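Local coordinates for inorganic pyrophosphatase (Shewanella sp. AS-11, PDB 6LL8), which probably catalyses the metal-dependent hydrolysis of inorganic diphosphate to two phosphate ions, with manganese as its cofactor, at residues A[237-241]-A[264-268]; A[258-264]-A[285-291]. All blocks are in the same frame, centred on the assembly; numbering follows the deposited sequence. Where two conformers were deposited one is given.

Both contacts use strand 260-267 of the mixed sheet in the DHHA2 domain, and their centres are about 17 Å apart. Contact 1 lays helix 230-243 over the C-terminal half of this strand; contact 2 pairs its N-terminal half with the edge strand 285-289. L264 belongs to both: in contact 1 it meets I237 of the helix, and in contact 2 it lies alongside R285. Neither contact forms part of the active site, though the side chain of V291 is about 9 Å from the bound imidodiphosphate and that of S261 about 11 Å from a magnesium ion. V291 also touches helix 294-307, whose first residues, R294 and K295, line the ligand pocket.

Contact 1. Residues A[237-241]-A[264-268]; sequences IAKLK and LVVSD
I237 and V266 form the apolar centre of this contact, where a helix packs on a strand with their local axes 8.7 Å apart at 33°. The CG1 branch of I237, set between its backbone N and carbonyl carbon (chi1 63°), runs toward the strand: CG1 lies 3.9 Å from V266 CG2, while CD1 reaches on to L264 CB, also at 3.9 Å, the side chains of I237 and L264 crossing at about a right angle. I237 is buried, with V199 and V249 also touching it. A238 adds a looser touch, its CB 4.4 Å from V266 CG1. V266 was modelled in two conformers, and its contacts are those of the one described. Its CG2 also rests on the helix backbone, 3.6 Å from I237 O, an oxygen already taken by the helical bond from K241 N.

The polar part is a salt bridge beyond the apolar patch, where the strand gives way to a loop at D268. K241 has CG anti to the backbone N (chi1 177°) and runs extended across V266, with CD 4.0 Å from V266 CG2, until the chain bends at its last torsion and turns NZ to D268. NZ donates to D268 OD1 at 2.8 Å, coming from above the carboxylate plane. A leucine in place of K241 would probably leave the D268 carboxylate without this charged mate and freer to turn.

Helix 230-243 connects the parallel neighbours 211-220 and 248-255, a beta-alpha-beta crossover; here it reaches beyond them to the adjoining antiparallel strand, as part of the alpha/beta packing of the DHHA2 domain.

Contact 2. Residues A[258-264]-A[285-291]; sequences KEGSEML and RVWLDGV
M263 and V286, a hydrogen-bonded antiparallel pair, lie in the tight part of the contact, with M263 N to V286 O at 2.8 Å and V286 N to M263 O at 3.0 Å. On their buried face M263 CB meets V286 CG1, and its chain, bent at the last torsion, brings CE to 3.9 Å from L288 CD1; V298 of helix 294-307 packs against M263. S261 pairs likewise with L288, and its OG donates to V291 O at 2.7 Å while also bonded to T254. S261 N and V291 N reach L288 O from opposite faces of its carbonyl plane. G290, at positive phi, completes the type II turn from L288 to V291.

The other face is solvent-exposed at W287 and partly so at E262 and R285, whereas L264 is buried against helix 230-243. W287, with CG anti to the backbone N (chi1 177°), swings its indole back over the backbone of G260 and S261. E262 CB sits at the ring's edge, in plane, 3.9 Å from W287 CE3. Water 2 donates to E262 OE2 at 2.6 Å and accepts from R285 NH1; their salt bridges go to K230 and E234. L264 CD2 lies 3.8 Å from R285 CG, the two side chains side by side.

Edge strand 285-289 of the DHHA2 sheet pairs antiparallel with 260-267, beside a G1 beta bulge in which E259 and G260 both face D255.

Contact 1. Residues A[237-241]-A[264-268]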
loop_
_atom_site.group_PDB
_atom_site.type_symbol
_atom_site.label_atom_id
_atom_site.label_comp_id
_atom_site.label_asym_id
_atom_site.label_seq_id
_atom_site.Cartn_x
_atom_site.Cartn_y
_atom_site.Cartn_z
ATOM N N ILE A 237 -16.533 -9.618 6.294
ATOM C CA ILE A 237 -16.152 -9.661 4.862
ATOM C C ILE A 237 -17.342 -10.126 4.017
ATOM O O ILE A 237 -17.460 -9.691 2.877
ATOM C CB ILE A 237 -14.872 -10.433 4.576
ATOM C CG1 ILE A 237 -14.966 -11.916 4.929
ATOM C CG2 ILE A 237 -13.695 -9.750 5.240
ATOM C CD1 ILE A 237 -13.748 -12.703 4.482
ATOM N N ALA A 238 -18.219 -10.992 4.540
ATOM C CA ALA A 238 -19.423 -11.404 3.790
ATOM C C ALA A 238 -20.320 -10.183 3.591
ATOM O O ALA A 238 -20.872 -10.017 2.506
ATOM C CB ALA A 238 -20.154 -12.490 4.525
ATOM N N LYS A 239 -20.494 -9.340 4.604
ATOM C CA LYS A 239 -21.290 -8.101 4.477
ATOM C C LYS A 239 -20.640 -7.180 3.451
ATOM O O LYS A 239 -21.345 -6.649 2.600
ATOM C CB LYS A 239 -21.415 -7.396 5.822
ATOM C CG LYS A 239 -22.275 -8.093 6.860
ATOM C CD LYS A 239 -22.388 -7.302 8.168
ATOM C CE LYS A 239 -22.894 -8.093 9.356
ATOM N NZ LYS A 239 -24.253 -8.630 9.125
ATOM N N LEU A 240 -19.319 -7.002 3.534
ATOM C CA LEU A 240 -18.627 -6.093 2.608
ATOM C C LEU A 240 -18.776 -6.576 1.172
ATOM O O LEU A 240 -18.910 -5.751 0.261
ATOM C CB LEU A 240 -17.160 -5.997 3.033
ATOM C CG LEU A 240 -16.325 -4.984 2.272
ATOM C CD1 LEU A 240 -16.881 -3.573 2.361
ATOM C CD2 LEU A 240 -14.914 -5.025 2.815
ATOM N N LYS A 241 -18.749 -7.880 0.946
ATOM C CA LYS A 241 -18.918 -8.469 -0.389
ATOM C C LYS A 241 -20.244 -7.975 -0.971
ATOM O O LYS A 241 -20.318 -7.543 -2.125
ATOM C CB LYS A 241 -18.854 -9.989 -0.313
ATOM C CG LYS A 241 -19.082 -10.687 -1.643
ATOM C CD LYS A 241 -19.067 -12.167 -1.483
ATOM C CE LYS A 241 -19.336 -12.893 -2.781
ATOM N NZ LYS A 241 -20.742 -12.729 -3.241
ATOM N N LEU A 264 -8.691 -15.353 4.740
ATOM C CA LEU A 264 -10.144 -15.527 4.918
ATOM C C LEU A 264 -10.788 -15.204 3.573
ATOM O O LEU A 264 -10.450 -14.149 2.988
ATOM C CB LEU A 264 -10.678 -14.618 6.019
ATOM C CG LEU A 264 -9.946 -14.658 7.358
ATOM C CD1 LEU A 264 -10.604 -13.719 8.361
ATOM C CD2 LEU A 264 -9.842 -16.052 7.910
ATOM N N VAL A 265 -11.713 -16.035 3.094
ATOM C CA VAL A 265 -12.234 -15.926 1.726
ATOM C C VAL A 265 -13.751 -15.992 1.747
ATOM O O VAL A 265 -14.316 -16.991 2.255
ATOM C CB VAL A 265 -11.681 -17.072 0.855
ATOM C CG1 VAL A 265 -12.237 -17.009 -0.565
ATOM C CG2 VAL A 265 -10.156 -17.096 0.851
ATOM N N VAL A 266 -14.385 -15.048 1.094
ATOM C CA VAL A 266 -15.798 -15.175 0.657
ATOM C C VAL A 266 -15.840 -14.881 -0.830
ATOM O O VAL A 266 -15.284 -13.885 -1.255
ATOM C CB VAL A 266 -16.740 -14.272 1.470
ATOM C CG1 VAL A 266 -16.792 -14.746 2.905
ATOM C CG2 VAL A 266 -16.348 -12.812 1.422
ATOM N N SER A 267 -16.369 -15.793 -1.617
ATOM C CA SER A 267 -16.244 -15.677 -3.081
ATOM C C SER A 267 -17.428 -16.318 -3.779
ATOM O O SER A 267 -17.881 -17.383 -3.360
ATOM C CB SER A 267 -14.980 -16.344 -3.529
ATOM O OG SER A 267 -14.766 -16.185 -4.917
ATOM N N ASP A 268 -17.791 -15.744 -4.895
ATOM C CA ASP A 268 -18.702 -16.389 -5.863
ATOM C C ASP A 268 -18.084 -17.645 -6.475
ATOM O O ASP A 268 -18.852 -18.440 -7.031
ATOM C CB ASP A 268 -19.124 -15.385 -6.934
ATOM C CG ASP A 268 -20.072 -14.313 -6.423
ATOM O OD1 ASP A 268 -20.684 -14.495 -5.353
ATOM O OD2 ASP A 268 -20.233 -13.299 -7.119
#

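Contact 2. Residues A[258-264]-A[285-291]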
loop_
_atom_site.group_PDB
_atom_site.type_symbol
_atom_site.label_atom_id
_atom_site.label_comp_id
_atom_site.label_asym_id
_atom_site.label_seq_id
_atom_site.Cartn_x
_atom_site.Cartn_y
_atom_site.Cartn_z
ATOM N N LYS A 258 6.397 -15.456 11.442
ATOM C CA LYS A 258 6.220 -16.756 10.731
ATOM C C LYS A 258 6.478 -16.565 9.235
ATOM O O LYS A 258 6.714 -17.547 8.516
ATOM C CB LYS A 258 4.783 -17.304 10.865
ATOM C CG LYS A 258 4.361 -17.751 12.262
ATOM C CD LYS A 258 2.866 -18.105 12.338
ATOM C CE LYS A 258 2.430 -18.444 13.749
ATOM N NZ LYS A 258 2.878 -17.415 14.730
ATOM N N GLU A 259 6.301 -15.340 8.761
ATOM C CA GLU A 259 6.379 -14.997 7.330
ATOM C C GLU A 259 5.369 -15.821 6.535
ATOM O O GLU A 259 5.710 -16.455 5.524
ATOM C CB GLU A 259 7.790 -15.148 6.787
ATOM C CG GLU A 259 8.793 -14.267 7.512
ATOM C CD GLU A 259 10.196 -14.217 6.958
ATOM O OE1 GLU A 259 10.385 -14.680 5.841
ATOM O OE2 GLU A 259 11.096 -13.789 7.697
ATOM N N GLY A 260 4.116 -15.748 6.912
ATOM C CA GLY A 260 3.024 -16.373 6.159
ATOM C C GLY A 260 1.711 -15.714 6.497
ATOM O O GLY A 260 1.656 -14.850 7.407
ATOM N N SER A 261 0.668 -16.086 5.769
ATOM C CA SER A 261 -0.650 -15.449 5.939
ATOM C C SER A 261 -1.738 -16.494 6.022
ATOM O O SER A 261 -1.730 -17.444 5.225
ATOM C CB SER A 261 -0.962 -14.523 4.768
ATOM O OG SER A 261 -0.035 -13.453 4.656
ATOM N N GLU A 262 -2.724 -16.238 6.874
ATOM C CA GLU A 262 -4.001 -16.951 6.771
ATOM C C GLU A 262 -4.925 -16.082 5.932
ATOM O O GLU A 262 -5.126 -14.914 6.306
ATOM C CB GLU A 262 -4.573 -17.212 8.157
ATOM C CG GLU A 262 -5.851 -18.017 8.064
ATOM C CD GLU A 262 -6.447 -18.469 9.360
ATOM O OE1 GLU A 262 -6.585 -17.630 10.223
ATOM O OE2 GLU A 262 -6.813 -19.638 9.445
ATOM N N MET A 263 -5.499 -16.628 4.895
ATOM C CA MET A 263 -6.447 -15.885 4.075
ATOM C C MET A 263 -7.855 -16.316 4.408
ATOM O O MET A 263 -8.169 -17.498 4.360
ATOM C CB MET A 263 -6.181 -16.109 2.591
ATOM C CG MET A 263 -7.063 -15.274 1.683
ATOM S SD MET A 263 -6.880 -15.658 -0.070
ATOM C CE MET A 263 -5.444 -14.657 -0.449
ATOM N N LEU A 264 -8.691 -15.353 4.740
ATOM C CA LEU A 264 -10.144 -15.527 4.918
ATOM C C LEU A 264 -10.788 -15.204 3.573
ATOM O O LEU A 264 -10.450 -14.149 2.988
ATOM C CB LEU A 264 -10.678 -14.618 6.019
ATOM C CG LEU A 264 -9.946 -14.658 7.358
ATOM C CD1 LEU A 264 -10.604 -13.719 8.361
ATOM C CD2 LEU A 264 -9.842 -16.052 7.910
ATOM N N ARG A 285 -11.132 -20.596 4.955
ATOM C CA ARG A 285 -9.794 -20.203 5.428
ATOM C C ARG A 285 -8.753 -21.040 4.724
ATOM O O ARG A 285 -8.966 -22.260 4.476
ATOM C CB ARG A 285 -9.664 -20.413 6.935
ATOM C CG ARG A 285 -10.766 -19.750 7.740
ATOM C CD ARG A 285 -10.432 -19.860 9.199
ATOM N NE ARG A 285 -11.502 -19.333 10.015
ATOM C CZ ARG A 285 -11.621 -19.513 11.320
ATOM N NH1 ARG A 285 -10.719 -20.212 11.985
ATOM N NH2 ARG A 285 -12.661 -19.008 11.961
ATOM N N VAL A 286 -7.598 -20.441 4.481
ATOM C CA VAL A 286 -6.450 -21.206 3.946
ATOM C C VAL A 286 -5.168 -20.600 4.508
ATOM O O VAL A 286 -5.012 -19.364 4.512
ATOM C CB VAL A 286 -6.454 -21.279 2.403
ATOM C CG1 VAL A 286 -6.367 -19.920 1.731
ATOM C CG2 VAL A 286 -5.345 -22.194 1.892
ATOM N N TRP A 287 -4.233 -21.424 4.908
ATOM C CA TRP A 287 -2.893 -20.989 5.347
ATOM C C TRP A 287 -1.973 -20.991 4.150
ATOM O O TRP A 287 -1.856 -22.003 3.424
ATOM C CB TRP A 287 -2.332 -21.901 6.439
ATOM C CG TRP A 287 -0.947 -21.513 6.825
ATOM C CD1 TRP A 287 0.194 -22.189 6.508
ATOM C CD2 TRP A 287 -0.517 -20.297 7.462
ATOM N NE1 TRP A 287 1.288 -21.508 6.954
ATOM C CE2 TRP A 287 0.891 -20.359 7.580
ATOM C CE3 TRP A 287 -1.185 -19.216 8.040
ATOM C CZ2 TRP A 287 1.642 -19.346 8.166
ATOM C CZ3 TRP A 287 -0.437 -18.215 8.637
ATOM C CH2 TRP A 287 0.960 -18.275 8.697
ATOM N N LEU A 288 -1.359 -19.839 3.919
ATOM C CA LEU A 288 -0.456 -19.586 2.783
ATOM C C LEU A 288 0.939 -19.353 3.344
ATOM O O LEU A 288 1.349 -18.224 3.626
ATOM C CB LEU A 288 -0.942 -18.408 1.946
ATOM C CG LEU A 288 -2.368 -18.555 1.399
ATOM C CD1 LEU A 288 -2.779 -17.264 0.712
ATOM C CD2 LEU A 288 -2.493 -19.738 0.458
ATOM N N ASP A 289 1.683 -20.430 3.495
ATOM C CA ASP A 289 3.069 -20.381 3.983
ATOM C C ASP A 289 3.874 -19.442 3.080
ATOM O O ASP A 289 3.741 -19.523 1.854
ATOM C CB ASP A 289 3.649 -21.788 3.980
ATOM C CG ASP A 289 5.089 -21.830 4.401
ATOM O OD1 ASP A 289 5.304 -21.726 5.584
ATOM O OD2 ASP A 289 5.969 -21.884 3.482
ATOM N N GLY A 290 4.728 -18.610 3.680
ATOM C CA GLY A 290 5.650 -17.759 2.927
ATOM C C GLY A 290 5.005 -16.504 2.371
ATOM O O GLY A 290 5.751 -15.656 1.856
ATOM N N VAL A 291 3.688 -16.337 2.457
ATOM C CA VAL A 291 3.033 -15.191 1.806
ATOM C C VAL A 291 3.063 -13.991 2.729
ATOM O O VAL A 291 2.442 -13.973 3.812
ATOM C CB VAL A 291 1.625 -15.555 1.347
ATOM C CG1 VAL A 291 0.881 -14.317 0.884
ATOM C CG2 VAL A 291 1.701 -16.587 0.252
HETATM O O HOH W 1 5.005 -19.103 6.540
HETATM O O HOH W 2 -7.916 -20.842 11.473
#